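PDB 1DYS: endoglucanase from Humicola insolens, which hydrolyses internal beta-1,4-glucosidic bonds of cellulose as an endoglucanase of glycoside hydrolase family 6. Local coordinates for residues Y165-L170 against Q205-N210; E199-L204 against R257-Q262; N107-Y112 against Q159-G164; V81-Y86 against N118-K123; Y86-R91 against P138-N143. All blocks are in the same frame, centred on the assembly; numbering follows the deposited sequence.

Interaction 1. Residues Y165-L170 against Q205-N210; sequences YAISQL and QKAGNN
With CG2 of Ile167 anti to the backbone N and CG1 anti to the carbonyl carbon (chi1 -65°), the branched beta carbon of this residue is turned onto the methyl group of Ala207. Ile167 CG2 lies 3.7 Å from Ala207 CB, and Ile167 CB comes equally near, so the methyl lies alongside the CB-CG2 bond of the isoleucine. Close by, Ser168 CB brushes the carbonyl O of Ala207 at 3.7 Å, a van der Waals touch and no hydrogen bond. The hydroxyl of that serine has turned back along its own helix, with OG standing between the backbone N and the carbonyl carbon (chi1 78°). There Ser168 OG donates to Tyr165 O at 2.8 Å, and the same oxygen also accepts from Gln169 N. Because one partner is an alanine, the backbones come close: Ser168 CA and Ala207 CA are 5.0 Å apart. Just beyond, Gly208 leaves the helix with a positive phi. Ile167 also packs on Ile203 and Leu204, which extends the apolar seam back along helix 190-207. The contact thus joins the C-terminal ends of helices 150-169 and 190-207, neighbours in the helical layer outside the distorted beta/alpha barrel of family 6.

Interaction 2. Residues E199-L204 against R257-Q262; sequences EVATIL and RGLPTQ
Apolar contacts carry the meeting of Leu259 with Ala201 and Leu204. The isobutyl group of Leu259 is shared between two residues one helical turn apart: Leu259 CD1 lies 3.8 Å from Ala201 CB and 4.1 Å from Ala201 CA, while the other branch, Leu259 CD2, approaches Leu204 CD1 at 4.1 Å. Both leucines hold CG anti to the carbonyl carbon (chi1 -62° for Leu259, -75° for Leu204), and they run past one another in opposite directions, meeting at one methyl of each. Leu204 CD1 then reaches the proline ring that follows, with Pro260 CD at 4.2 Å. Ile213 lies against both Leu204 and Pro260, and Met254 of helix 243-255 against Leu259.

Polar bonds hold the flanks. At one end, Gly258 closes helix 243-255 in a Schellman motif, its positive phi letting the chain turn so that Leu259 faces helix 190-207; Arg257 meanwhile forms a salt bridge with Glu194 and a hydrogen bond with Gln198, both earlier on that helix. At the other end, Thr261 OG1 donates to Gln262 OE1 at 2.8 Å, in the carbonyl plane and on a lone pair. Gln262 NE2 is bonded in turn to Pro301 O and Asp304, so both ends of that amide are engaged.

Since the direct touches are all between carbon atoms, the contact depends on shape and on the shielding of methyl groups from water; directional bonds are left to the residues around it.

Interaction 3. Residues N107-Y112 against Q159-G164; sequences NGLNRY and QQEAIG
Tyr112 meets Ala162 in the close-packed half of this contact, whereas Leu109 and Glu161 form its looser, partly exposed half. On the close side the tyrosine presents an edge to a carbonyl: Tyr112 CE2 is 3.3 Å from Ala162 O, which lies in the plane of the ring. The methyl, Ala162 CB, stands out of that plane and touches both Tyr112 CE2 at 3.5 Å and Tyr112 CD2 at 3.6 Å. Having CG anti to the backbone N (chi1 -175°) carries the ring across the gap between the helices, and its hydroxyl is hydrogen-bonded beyond the contact to Glu137. Pro89 and Leu102 pack on the same tyrosine.

Toward the solvent side, Leu109 splits its branches. Leu109 CD1 sits 3.8 Å from Ala162 CB, while Leu109 CD2 lies 3.7 Å from Glu161 OE2, the two side chains crossing at about a right angle. This second methyl lies over the face of the carboxylate; Glu161 OE2 also forms a salt bridge with Lys113. Replacing Leu109 with a serine would probably open a gap beside the Ala162 methyl and leave the face of the Glu161 carboxylate without its methyl cover. Farther out, Asn107 ND2 donates to Asn110 OD1 at 2.9 Å, and Arg111 packs on Phe57 of the second subunit.

The two helical segments are nearly parallel, at 6°, with their axes 10.3 Å apart. Such side-by-side alignment of helices 108-126 and 150-169 is characteristic of the outer helical layer of a beta/alpha barrel, here the distorted one of family 6 cellulases.

Interaction 4. Residues V81-Y86 against N118-K123; sequences VGLVLY and NPFAQK
This is a buried, wholly apolar strand-to-helix contact, in which Phe120 of helix 108-126 is pressed against Leu83 and Leu85 on strand 79-85 of the parallel sheet. Its centre is a CH-pi interaction: Leu85 CD1 stands 3.7 Å from the centroid of the Phe120 ring, only 7° off the normal, and is thus almost exactly above the middle of one face. Leu85 CG covers the rim of that face, 3.7 Å from Phe120 CE2. Leu85 has CG anti to the backbone N (chi1 -172°), which lays the branch over the ring as the two groups cross obliquely. Leu83 arrives differently, sliding past the phenylalanine so that its CD1 comes within 3.9 Å of Phe120 CE1. Substituting an alanine for Phe120 would probably leave Leu83 and Leu85 facing a gap and deprive the Leu85 methyl of its aromatic partner. Ile62 also packs on Phe120, while Val84, pointing away from the helix, lies near Trp52, a probable substrate-binding residue. The segments run nearly antiparallel, at 164°, with axes 11.5 Å apart. Strand 79-85, helix 108-126 and the parallel neighbouring strand 132-136 together make the beta-alpha-beta crossover on which a beta/alpha barrel is built.

Interaction 5. Residues Y86-R91 against P138-N143; sequences YNLPDR and PDAIGN
Two apolar touches join the loop to the turn before helix 140-146 and to its first residue: Tyr86 on Pro138, and Leu88 on Ala140. Tyr86 meets the proline obliquely, with Tyr86 CD1 at 3.7 Å from Pro138 CD. Leu88 stretches from the loop with CG anti to its backbone N (chi1 -159°), which brings Leu88 CD2 to 3.8 Å from Ala140 CB. Gln159 and Ala162 of helix 150-169 also pack on Leu88.

A cation-pi interaction fixes the tyrosine from within its own segment. The Arg91 guanidinium lies against one face of the ring, displaced toward CE2, with Tyr86 CE2 3.6 Å above the guanidinium plane near its centre and Arg91 CD over the same ring.

Hydrogen bonds complete both sides. Arg91 NH1 donates to Tyr86 O at 2.8 Å, from above the carbonyl plane, and the same nitrogen is bonded to Ser54 O, so the arginine is tied down at its head. In the other segment, Asn143 ND2 reaches Asp139 O at 2.9 Å, while Asn143 N bonds that oxygen from the opposite face at 3.1 Å. The backbone N of Asp139 is held by Asp180.

The tyrosine hydroxyl is hydrogen-bonded to Asp92, which, like Asp139, is a probable proton donor. Loops leaving the C-terminal ends of strands 79-85 and 132-136 thus meet here to build part of the active site, as is typical of beta/alpha barrel enzymes.

Read from the N terminus, interaction 4 comes first, closing the stretch from strand 79-85 to helix 108-126. Interaction 5 starts from the same Tyr86 and reaches past strand 132-136 to residues 138-143; interaction 3 begins at residues 107-112, after the first segments of both and before their second, and extends to helix 150-169. All three cross one another. Interaction 1 opens after interaction 3 has closed, running from helix 150-169 to helix 190-207, and crosses interaction 2, which goes on to the loop before strand 262-266. Interactions 3 and 1 pass from helix to helix; interaction 4 ties a helix to its strand, and interaction 5 joins the loops at the strand ends, where the active site lies.

Interaction 1. Residues Y165-L170 against Q205-N210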
# COMPACT_ATOMS: atom_id res chain seq x y z
N TYR A 165 8.16 -22.40 7.68
CA TYR A 165 9.43 -22.13 7.04
C TYR A 165 10.16 -20.95 7.70
O TYR A 165 11.36 -21.04 7.96
CB TYR A 165 9.27 -21.88 5.53
CG TYR A 165 10.60 -21.62 4.87
CD1 TYR A 165 11.37 -22.74 4.47
CD2 TYR A 165 11.15 -20.38 4.61
CE1 TYR A 165 12.61 -22.56 3.90
CE2 TYR A 165 12.39 -20.21 4.04
CZ TYR A 165 13.13 -21.31 3.66
OH TYR A 165 14.36 -21.18 3.08
N ALA A 166 9.38 -19.92 8.03
CA ALA A 166 10.00 -18.77 8.70
C ALA A 166 10.55 -19.16 10.08
O ALA A 166 11.69 -18.77 10.34
CB ALA A 166 8.90 -17.72 8.79
N ILE A 167 9.82 -19.97 10.84
CA ILE A 167 10.33 -20.41 12.14
C ILE A 167 11.59 -21.24 11.90
O ILE A 167 12.58 -21.07 12.60
CB ILE A 167 9.30 -21.27 12.88
CG1 ILE A 167 8.05 -20.43 13.22
CG2 ILE A 167 9.82 -21.89 14.17
CD1 ILE A 167 6.82 -21.20 13.65
N SER A 168 11.50 -22.17 10.93
CA SER A 168 12.66 -23.03 10.67
C SER A 168 13.92 -22.26 10.34
O SER A 168 15.04 -22.72 10.63
CB SER A 168 12.37 -24.05 9.56
OG SER A 168 12.42 -23.57 8.21
N GLN A 169 13.81 -21.12 9.65
CA GLN A 169 14.99 -20.37 9.27
C GLN A 169 15.53 -19.39 10.31
O GLN A 169 16.59 -18.81 10.08
CB GLN A 169 14.70 -19.51 8.02
CG GLN A 169 14.61 -20.37 6.75
CD GLN A 169 16.04 -20.65 6.31
OE1 GLN A 169 16.86 -19.74 6.12
NE2 GLN A 169 16.37 -21.93 6.24
N LEU A 170 14.83 -19.20 11.42
CA LEU A 170 15.20 -18.22 12.42
C LEU A 170 15.50 -18.81 13.78
O LEU A 170 15.08 -18.31 14.83
CB LEU A 170 14.03 -17.20 12.54
CG LEU A 170 13.88 -16.38 11.25
CD1 LEU A 170 12.54 -15.61 11.27
CD2 LEU A 170 15.00 -15.40 11.01
N GLN A 205 4.80 -28.26 14.14
CA GLN A 205 5.19 -29.55 13.54
C GLN A 205 5.84 -29.33 12.18
O GLN A 205 6.87 -29.93 11.89
CB GLN A 205 4.00 -30.48 13.36
CG GLN A 205 3.27 -30.86 14.63
CD GLN A 205 2.05 -31.71 14.31
OE1 GLN A 205 0.94 -31.48 14.79
NE2 GLN A 205 2.27 -32.72 13.47
N LYS A 206 5.26 -28.47 11.34
CA LYS A 206 5.79 -28.14 10.03
C LYS A 206 7.13 -27.43 10.07
O LYS A 206 7.97 -27.70 9.19
CB LYS A 206 4.78 -27.30 9.24
CG LYS A 206 3.42 -27.97 9.25
CD LYS A 206 2.52 -27.51 8.13
CE LYS A 206 1.09 -28.00 8.35
NZ LYS A 206 1.04 -29.50 8.44
N ALA A 207 7.44 -26.66 11.10
CA ALA A 207 8.74 -26.01 11.26
C ALA A 207 9.77 -27.08 11.64
O ALA A 207 10.96 -26.90 11.39
CB ALA A 207 8.76 -24.90 12.30
N GLY A 208 9.26 -28.17 12.23
CA GLY A 208 10.16 -29.30 12.47
C GLY A 208 10.16 -29.71 13.92
O GLY A 208 9.53 -29.09 14.77
N ASN A 209 10.91 -30.78 14.20
CA ASN A 209 11.05 -31.27 15.56
C ASN A 209 11.92 -30.37 16.42
O ASN A 209 11.46 -30.04 17.52
CB ASN A 209 11.62 -32.69 15.61
CG ASN A 209 10.79 -33.79 15.00
OD1 ASN A 209 11.18 -34.96 15.11
ND2 ASN A 209 9.68 -33.48 14.35
N ASN A 210 13.10 -29.93 16.00
CA ASN A 210 13.97 -29.13 16.85
C ASN A 210 13.63 -27.65 16.88
O ASN A 210 14.21 -26.89 17.66
CB ASN A 210 15.45 -29.31 16.48
CG ASN A 210 16.06 -28.28 15.57
OD1 ASN A 210 15.85 -28.30 14.35
ND2 ASN A 210 16.83 -27.34 16.11

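Interaction 2. Residues E199-L204 against R257-Q262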
# COMPACT_ATOMS: atom_id res chain seq x y z
N GLU A 199 -3.81 -24.76 16.00
CA GLU A 199 -3.13 -24.11 14.87
C GLU A 199 -1.65 -23.94 15.13
O GLU A 199 -0.82 -24.21 14.25
CB GLU A 199 -3.79 -22.77 14.57
CG GLU A 199 -3.86 -22.38 13.10
CD GLU A 199 -4.07 -23.51 12.12
OE1 GLU A 199 -4.84 -24.46 12.35
OE2 GLU A 199 -3.43 -23.41 11.04
N VAL A 200 -1.27 -23.48 16.33
CA VAL A 200 0.13 -23.36 16.70
C VAL A 200 0.80 -24.74 16.70
O VAL A 200 1.92 -24.86 16.23
CB VAL A 200 0.21 -22.67 18.08
CG1 VAL A 200 1.61 -22.70 18.63
CG2 VAL A 200 -0.33 -21.24 17.98
N ALA A 201 0.10 -25.76 17.25
CA ALA A 201 0.75 -27.07 17.24
C ALA A 201 1.02 -27.52 15.80
O ALA A 201 2.11 -28.03 15.54
CB ALA A 201 -0.00 -28.13 18.02
N THR A 202 0.06 -27.39 14.90
CA THR A 202 0.24 -27.78 13.51
C THR A 202 1.37 -27.03 12.85
O THR A 202 2.17 -27.64 12.13
CB THR A 202 -1.07 -27.57 12.74
OG1 THR A 202 -2.07 -28.42 13.31
CG2 THR A 202 -0.92 -27.84 11.25
N ILE A 203 1.44 -25.70 13.03
CA ILE A 203 2.52 -24.91 12.47
C ILE A 203 3.89 -25.31 13.00
O ILE A 203 4.86 -25.32 12.23
CB ILE A 203 2.31 -23.40 12.73
CG1 ILE A 203 1.20 -22.97 11.77
CG2 ILE A 203 3.56 -22.56 12.58
CD1 ILE A 203 0.51 -21.69 12.18
N LEU A 204 4.01 -25.59 14.29
CA LEU A 204 5.29 -25.98 14.87
C LEU A 204 5.74 -27.34 14.34
O LEU A 204 6.94 -27.55 14.08
CB LEU A 204 5.19 -25.98 16.40
CG LEU A 204 5.20 -24.56 17.00
CD1 LEU A 204 5.03 -24.60 18.51
CD2 LEU A 204 6.51 -23.87 16.67
N ARG A 257 -0.68 -29.00 26.24
CA ARG A 257 -0.30 -29.68 25.01
C ARG A 257 1.22 -29.71 24.93
O ARG A 257 1.87 -30.11 23.96
CB ARG A 257 -0.90 -29.04 23.77
CG ARG A 257 -2.42 -28.94 23.71
CD ARG A 257 -2.78 -27.92 22.63
NE ARG A 257 -4.16 -27.91 22.20
CZ ARG A 257 -4.67 -28.38 21.07
NH1 ARG A 257 -3.94 -28.99 20.16
NH2 ARG A 257 -5.97 -28.22 20.88
N GLY A 258 1.85 -29.18 25.98
CA GLY A 258 3.29 -29.06 26.14
C GLY A 258 4.03 -28.15 25.18
O GLY A 258 5.14 -28.39 24.70
N LEU A 259 3.39 -27.06 24.81
CA LEU A 259 3.95 -26.08 23.85
C LEU A 259 4.29 -24.82 24.62
O LEU A 259 3.91 -24.71 25.80
CB LEU A 259 2.84 -25.76 22.85
CG LEU A 259 2.28 -26.89 21.99
CD1 LEU A 259 1.02 -26.46 21.27
CD2 LEU A 259 3.31 -27.38 20.98
N PRO A 260 5.02 -23.89 24.02
CA PRO A 260 5.43 -22.63 24.60
C PRO A 260 4.25 -21.81 25.10
O PRO A 260 3.11 -21.98 24.69
CB PRO A 260 6.27 -21.85 23.59
CG PRO A 260 6.11 -22.67 22.35
CD PRO A 260 5.52 -24.02 22.64
N THR A 261 4.53 -20.96 26.08
CA THR A 261 3.49 -20.19 26.76
C THR A 261 3.66 -18.68 26.83
O THR A 261 2.69 -18.03 27.24
CB THR A 261 3.54 -20.65 28.26
OG1 THR A 261 4.88 -20.52 28.75
CG2 THR A 261 3.11 -22.10 28.41
N GLN A 262 4.80 -18.11 26.56
CA GLN A 262 5.15 -16.74 26.88
C GLN A 262 4.67 -15.66 25.92
O GLN A 262 4.84 -15.83 24.74
CB GLN A 262 6.65 -16.58 27.11
CG GLN A 262 7.16 -17.53 28.20
CD GLN A 262 6.46 -17.31 29.54
OE1 GLN A 262 5.67 -18.14 29.96
NE2 GLN A 262 6.70 -16.18 30.19

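Interaction 3. Residues N107-Y112 against Q159-G164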
# COMPACT_ATOMS: atom_id res chain seq x y z
N ASN A 107 3.21 -17.35 -7.53
CA ASN A 107 4.37 -18.03 -6.99
C ASN A 107 4.73 -17.48 -5.62
O ASN A 107 5.89 -17.44 -5.24
CB ASN A 107 5.55 -17.92 -7.96
CG ASN A 107 6.75 -18.81 -7.67
OD1 ASN A 107 7.88 -18.37 -7.94
ND2 ASN A 107 6.59 -20.02 -7.16
N GLY A 108 3.74 -17.07 -4.84
CA GLY A 108 4.02 -16.35 -3.59
C GLY A 108 4.73 -17.12 -2.52
O GLY A 108 5.54 -16.54 -1.76
N LEU A 109 4.44 -18.41 -2.37
CA LEU A 109 5.14 -19.21 -1.40
C LEU A 109 6.63 -19.27 -1.67
O LEU A 109 7.44 -18.99 -0.79
CB LEU A 109 4.51 -20.62 -1.34
CG LEU A 109 5.27 -21.48 -0.32
CD1 LEU A 109 5.07 -20.88 1.09
CD2 LEU A 109 4.77 -22.91 -0.32
N ASN A 110 7.05 -19.52 -2.93
CA ASN A 110 8.47 -19.54 -3.22
C ASN A 110 9.13 -18.18 -3.00
O ASN A 110 10.23 -18.14 -2.45
CB ASN A 110 8.74 -20.00 -4.67
CG ASN A 110 8.61 -21.50 -4.77
OD1 ASN A 110 8.10 -22.07 -5.75
ND2 ASN A 110 9.09 -22.19 -3.73
N ARG A 111 8.50 -17.08 -3.40
CA ARG A 111 9.03 -15.73 -3.27
C ARG A 111 9.16 -15.35 -1.77
O ARG A 111 10.16 -14.75 -1.37
CB ARG A 111 8.18 -14.71 -4.01
CG ARG A 111 7.99 -14.92 -5.51
CD ARG A 111 7.02 -13.90 -6.10
NE ARG A 111 7.12 -13.96 -7.58
CZ ARG A 111 6.30 -13.27 -8.38
NH1 ARG A 111 5.35 -12.46 -7.91
NH2 ARG A 111 6.47 -13.40 -9.69
N TYR A 112 8.17 -15.77 -0.99
CA TYR A 112 8.24 -15.56 0.46
C TYR A 112 9.45 -16.29 1.06
O TYR A 112 10.19 -15.70 1.84
CB TYR A 112 7.02 -16.10 1.16
CG TYR A 112 6.87 -15.88 2.64
CD1 TYR A 112 6.54 -14.64 3.17
CD2 TYR A 112 7.03 -16.95 3.49
CE1 TYR A 112 6.38 -14.51 4.56
CE2 TYR A 112 6.86 -16.81 4.87
CZ TYR A 112 6.52 -15.57 5.38
OH TYR A 112 6.35 -15.46 6.75
N GLN A 159 -0.06 -21.35 3.69
CA GLN A 159 0.32 -20.34 4.71
C GLN A 159 0.93 -21.01 5.92
O GLN A 159 1.90 -20.51 6.52
CB GLN A 159 -0.84 -19.42 5.06
CG GLN A 159 -1.20 -18.41 3.99
CD GLN A 159 -2.35 -17.53 4.47
OE1 GLN A 159 -3.12 -17.90 5.33
NE2 GLN A 159 -2.45 -16.34 3.91
N GLN A 160 0.46 -22.20 6.28
CA GLN A 160 1.05 -22.94 7.40
C GLN A 160 2.48 -23.32 7.07
O GLN A 160 3.41 -23.20 7.87
CB GLN A 160 0.26 -24.17 7.78
CG GLN A 160 -1.13 -23.89 8.35
CD GLN A 160 -1.88 -25.19 8.61
OE1 GLN A 160 -1.46 -26.26 8.16
NE2 GLN A 160 -2.99 -25.17 9.33
N GLU A 161 2.70 -23.76 5.82
CA GLU A 161 4.04 -24.08 5.35
C GLU A 161 4.93 -22.83 5.35
O GLU A 161 6.10 -22.91 5.74
CB GLU A 161 4.00 -24.70 3.95
CG GLU A 161 5.40 -24.95 3.39
CD GLU A 161 5.39 -25.71 2.07
OE1 GLU A 161 4.35 -26.29 1.73
OE2 GLU A 161 6.44 -25.73 1.39
N ALA A 162 4.37 -21.68 4.95
CA ALA A 162 5.16 -20.46 4.96
C ALA A 162 5.64 -20.07 6.36
O ALA A 162 6.81 -19.71 6.54
CB ALA A 162 4.39 -19.26 4.41
N ILE A 163 4.72 -20.13 7.32
CA ILE A 163 5.09 -19.71 8.69
C ILE A 163 6.08 -20.71 9.31
O ILE A 163 7.10 -20.38 9.93
CB ILE A 163 3.84 -19.55 9.54
CG1 ILE A 163 2.91 -18.45 9.00
CG2 ILE A 163 4.30 -19.19 10.95
CD1 ILE A 163 1.64 -18.24 9.83
N GLY A 164 5.80 -22.01 9.04
CA GLY A 164 6.73 -23.03 9.55
C GLY A 164 8.12 -22.79 8.97
O GLY A 164 9.12 -23.02 9.64

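Interaction 4. Residues V81-Y86 against N118-K123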
# COMPACT_ATOMS: atom_id res chain seq x y z
N VAL A 81 16.18 -5.56 19.85
CA VAL A 81 15.48 -4.99 18.69
C VAL A 81 14.17 -5.71 18.37
O VAL A 81 14.22 -6.93 18.25
CB VAL A 81 16.41 -5.18 17.46
CG1 VAL A 81 15.73 -4.74 16.17
CG2 VAL A 81 17.71 -4.42 17.69
N GLY A 82 13.05 -5.00 18.25
CA GLY A 82 11.80 -5.68 17.88
C GLY A 82 11.64 -5.52 16.36
O GLY A 82 11.70 -4.40 15.86
N LEU A 83 11.37 -6.67 15.71
CA LEU A 83 11.12 -6.66 14.25
C LEU A 83 9.78 -7.36 14.00
O LEU A 83 9.52 -8.38 14.64
CB LEU A 83 12.18 -7.41 13.45
CG LEU A 83 13.59 -6.81 13.54
CD1 LEU A 83 14.55 -7.73 12.75
CD2 LEU A 83 13.62 -5.40 13.03
N VAL A 84 9.01 -6.86 13.03
CA VAL A 84 7.73 -7.53 12.70
C VAL A 84 7.95 -8.19 11.32
O VAL A 84 8.31 -7.48 10.40
CB VAL A 84 6.56 -6.54 12.59
CG1 VAL A 84 5.26 -7.35 12.46
CG2 VAL A 84 6.46 -5.68 13.86
N LEU A 85 7.86 -9.51 11.28
CA LEU A 85 8.05 -10.25 10.02
C LEU A 85 6.63 -10.39 9.50
O LEU A 85 5.81 -11.12 10.09
CB LEU A 85 8.72 -11.58 10.37
CG LEU A 85 9.17 -12.42 9.16
CD1 LEU A 85 10.39 -13.23 9.55
CD2 LEU A 85 8.03 -13.30 8.68
N TYR A 86 6.34 -9.64 8.43
CA TYR A 86 4.96 -9.53 7.96
C TYR A 86 4.86 -9.42 6.45
O TYR A 86 4.72 -8.31 5.95
CB TYR A 86 4.32 -8.30 8.65
CG TYR A 86 2.91 -7.93 8.36
CD1 TYR A 86 1.85 -8.83 8.44
CD2 TYR A 86 2.56 -6.62 7.98
CE1 TYR A 86 0.52 -8.48 8.22
CE2 TYR A 86 1.26 -6.25 7.73
CZ TYR A 86 0.24 -7.18 7.84
OH TYR A 86 -1.06 -6.78 7.59
N ASN A 118 14.56 -15.78 3.50
CA ASN A 118 16.02 -16.01 3.49
C ASN A 118 16.84 -14.80 3.81
O ASN A 118 17.70 -14.85 4.72
CB ASN A 118 16.43 -16.72 2.21
CG ASN A 118 15.88 -18.12 2.19
OD1 ASN A 118 15.31 -18.73 3.09
ND2 ASN A 118 16.07 -18.75 1.01
N PRO A 119 16.63 -13.69 3.17
CA PRO A 119 17.37 -12.46 3.39
C PRO A 119 17.16 -11.96 4.81
O PRO A 119 18.10 -11.43 5.42
CB PRO A 119 17.04 -11.43 2.30
CG PRO A 119 16.05 -12.17 1.46
CD PRO A 119 15.77 -13.56 1.98
N PHE A 120 15.95 -12.12 5.33
CA PHE A 120 15.66 -11.74 6.70
C PHE A 120 16.57 -12.54 7.65
O PHE A 120 17.27 -11.94 8.48
CB PHE A 120 14.19 -12.03 7.03
CG PHE A 120 13.58 -11.29 8.19
CD1 PHE A 120 14.05 -11.41 9.49
CD2 PHE A 120 12.48 -10.50 7.90
CE1 PHE A 120 13.39 -10.74 10.49
CE2 PHE A 120 11.79 -9.82 8.90
CZ PHE A 120 12.29 -9.95 10.19
N ALA A 121 16.60 -13.85 7.41
CA ALA A 121 17.41 -14.71 8.29
C ALA A 121 18.90 -14.43 8.16
O ALA A 121 19.60 -14.48 9.18
CB ALA A 121 17.09 -16.15 8.01
N GLN A 122 19.35 -14.14 6.95
CA GLN A 122 20.77 -13.86 6.73
C GLN A 122 21.21 -12.67 7.57
O GLN A 122 22.26 -12.70 8.23
CB GLN A 122 21.02 -13.56 5.24
CG GLN A 122 22.46 -13.14 4.92
CD GLN A 122 22.59 -12.77 3.45
OE1 GLN A 122 21.69 -12.96 2.62
NE2 GLN A 122 23.74 -12.23 3.07
N LYS A 123 20.41 -11.58 7.51
CA LYS A 123 20.76 -10.38 8.25
C LYS A 123 20.76 -10.59 9.76
O LYS A 123 21.67 -10.12 10.45
CB LYS A 123 19.66 -9.33 7.94
CG LYS A 123 19.90 -8.74 6.55
CD LYS A 123 18.79 -7.71 6.31
CE LYS A 123 18.75 -7.29 4.83
NZ LYS A 123 19.99 -6.59 4.43

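Interaction 5. Residues Y86-R91 against P138-N143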
# COMPACT_ATOMS: atom_id res chain seq x y z
N TYR A 86 6.34 -9.64 8.43
CA TYR A 86 4.96 -9.53 7.96
C TYR A 86 4.86 -9.42 6.45
O TYR A 86 4.72 -8.31 5.95
CB TYR A 86 4.32 -8.30 8.65
CG TYR A 86 2.91 -7.93 8.36
CD1 TYR A 86 1.85 -8.83 8.44
CD2 TYR A 86 2.56 -6.62 7.98
CE1 TYR A 86 0.52 -8.48 8.22
CE2 TYR A 86 1.26 -6.25 7.73
CZ TYR A 86 0.24 -7.18 7.84
OH TYR A 86 -1.06 -6.78 7.59
N ASN A 87 4.98 -10.56 5.77
CA ASN A 87 4.81 -10.51 4.29
C ASN A 87 4.23 -11.80 3.77
O ASN A 87 4.52 -12.24 2.62
CB ASN A 87 6.16 -10.16 3.67
CG ASN A 87 5.99 -9.61 2.25
OD1 ASN A 87 4.91 -9.18 1.85
ND2 ASN A 87 7.08 -9.63 1.50
N LEU A 88 3.35 -12.44 4.54
CA LEU A 88 2.77 -13.71 4.10
C LEU A 88 2.06 -13.62 2.78
O LEU A 88 1.38 -12.65 2.40
CB LEU A 88 1.69 -14.09 5.16
CG LEU A 88 1.28 -15.56 5.26
CD1 LEU A 88 2.46 -16.41 5.71
CD2 LEU A 88 0.11 -15.69 6.24
N PRO A 89 2.21 -14.65 1.96
CA PRO A 89 1.45 -14.69 0.71
C PRO A 89 -0.02 -14.76 1.06
O PRO A 89 -0.47 -15.43 2.03
CB PRO A 89 1.90 -15.97 -0.04
CG PRO A 89 3.14 -16.32 0.70
CD PRO A 89 3.05 -15.83 2.14
N ASP A 90 -0.85 -13.99 0.37
CA ASP A 90 -2.28 -13.88 0.60
C ASP A 90 -2.58 -13.39 2.02
O ASP A 90 -3.52 -13.82 2.72
CB ASP A 90 -3.01 -15.22 0.37
CG ASP A 90 -3.08 -15.56 -1.11
OD1 ASP A 90 -2.48 -14.81 -1.91
OD2 ASP A 90 -3.73 -16.58 -1.45
N ARG A 91 -1.71 -12.49 2.46
CA ARG A 91 -1.75 -11.83 3.76
C ARG A 91 -3.13 -11.30 4.11
O ARG A 91 -3.85 -10.82 3.24
CB ARG A 91 -0.80 -10.61 3.68
CG ARG A 91 -0.21 -10.21 5.03
CD ARG A 91 0.97 -9.26 4.85
NE ARG A 91 0.53 -7.92 4.38
CZ ARG A 91 1.43 -6.95 4.22
NH1 ARG A 91 2.74 -7.05 4.44
NH2 ARG A 91 0.93 -5.77 3.77
N PRO A 138 1.54 -11.07 12.05
CA PRO A 138 0.36 -10.55 12.72
C PRO A 138 -0.91 -11.00 12.00
O PRO A 138 -1.10 -11.00 10.80
CB PRO A 138 0.50 -9.02 12.68
CG PRO A 138 2.02 -8.89 12.69
CD PRO A 138 2.57 -10.02 11.82
N ASP A 139 -1.86 -11.47 12.80
CA ASP A 139 -3.18 -11.95 12.50
C ASP A 139 -3.22 -13.20 11.63
O ASP A 139 -4.33 -13.56 11.26
CB ASP A 139 -4.10 -10.86 11.86
CG ASP A 139 -4.36 -9.77 12.87
OD1 ASP A 139 -4.32 -10.11 14.10
OD2 ASP A 139 -4.65 -8.61 12.50
N ALA A 140 -2.09 -13.81 11.25
CA ALA A 140 -2.18 -14.97 10.34
C ALA A 140 -2.96 -16.09 11.03
O ALA A 140 -3.82 -16.66 10.41
CB ALA A 140 -0.80 -15.46 9.92
N ILE A 141 -2.58 -16.41 12.26
CA ILE A 141 -3.33 -17.50 12.95
C ILE A 141 -4.78 -17.18 13.15
O ILE A 141 -5.67 -18.05 13.01
CB ILE A 141 -2.58 -17.81 14.24
CG1 ILE A 141 -1.27 -18.51 13.85
CG2 ILE A 141 -3.39 -18.73 15.17
CD1 ILE A 141 -0.37 -18.75 15.04
N GLY A 142 -5.15 -15.92 13.41
CA GLY A 142 -6.55 -15.52 13.51
C GLY A 142 -7.28 -15.89 12.22
O GLY A 142 -8.33 -16.52 12.25
N ASN A 143 -6.73 -15.49 11.09
CA ASN A 143 -7.32 -15.76 9.78
C ASN A 143 -7.40 -17.26 9.51
O ASN A 143 -8.34 -17.71 8.83
CB ASN A 143 -6.50 -14.99 8.75
CG ASN A 143 -6.85 -13.52 8.58
OD1 ASN A 143 -7.85 -13.23 7.94
ND2 ASN A 143 -6.01 -12.66 9.14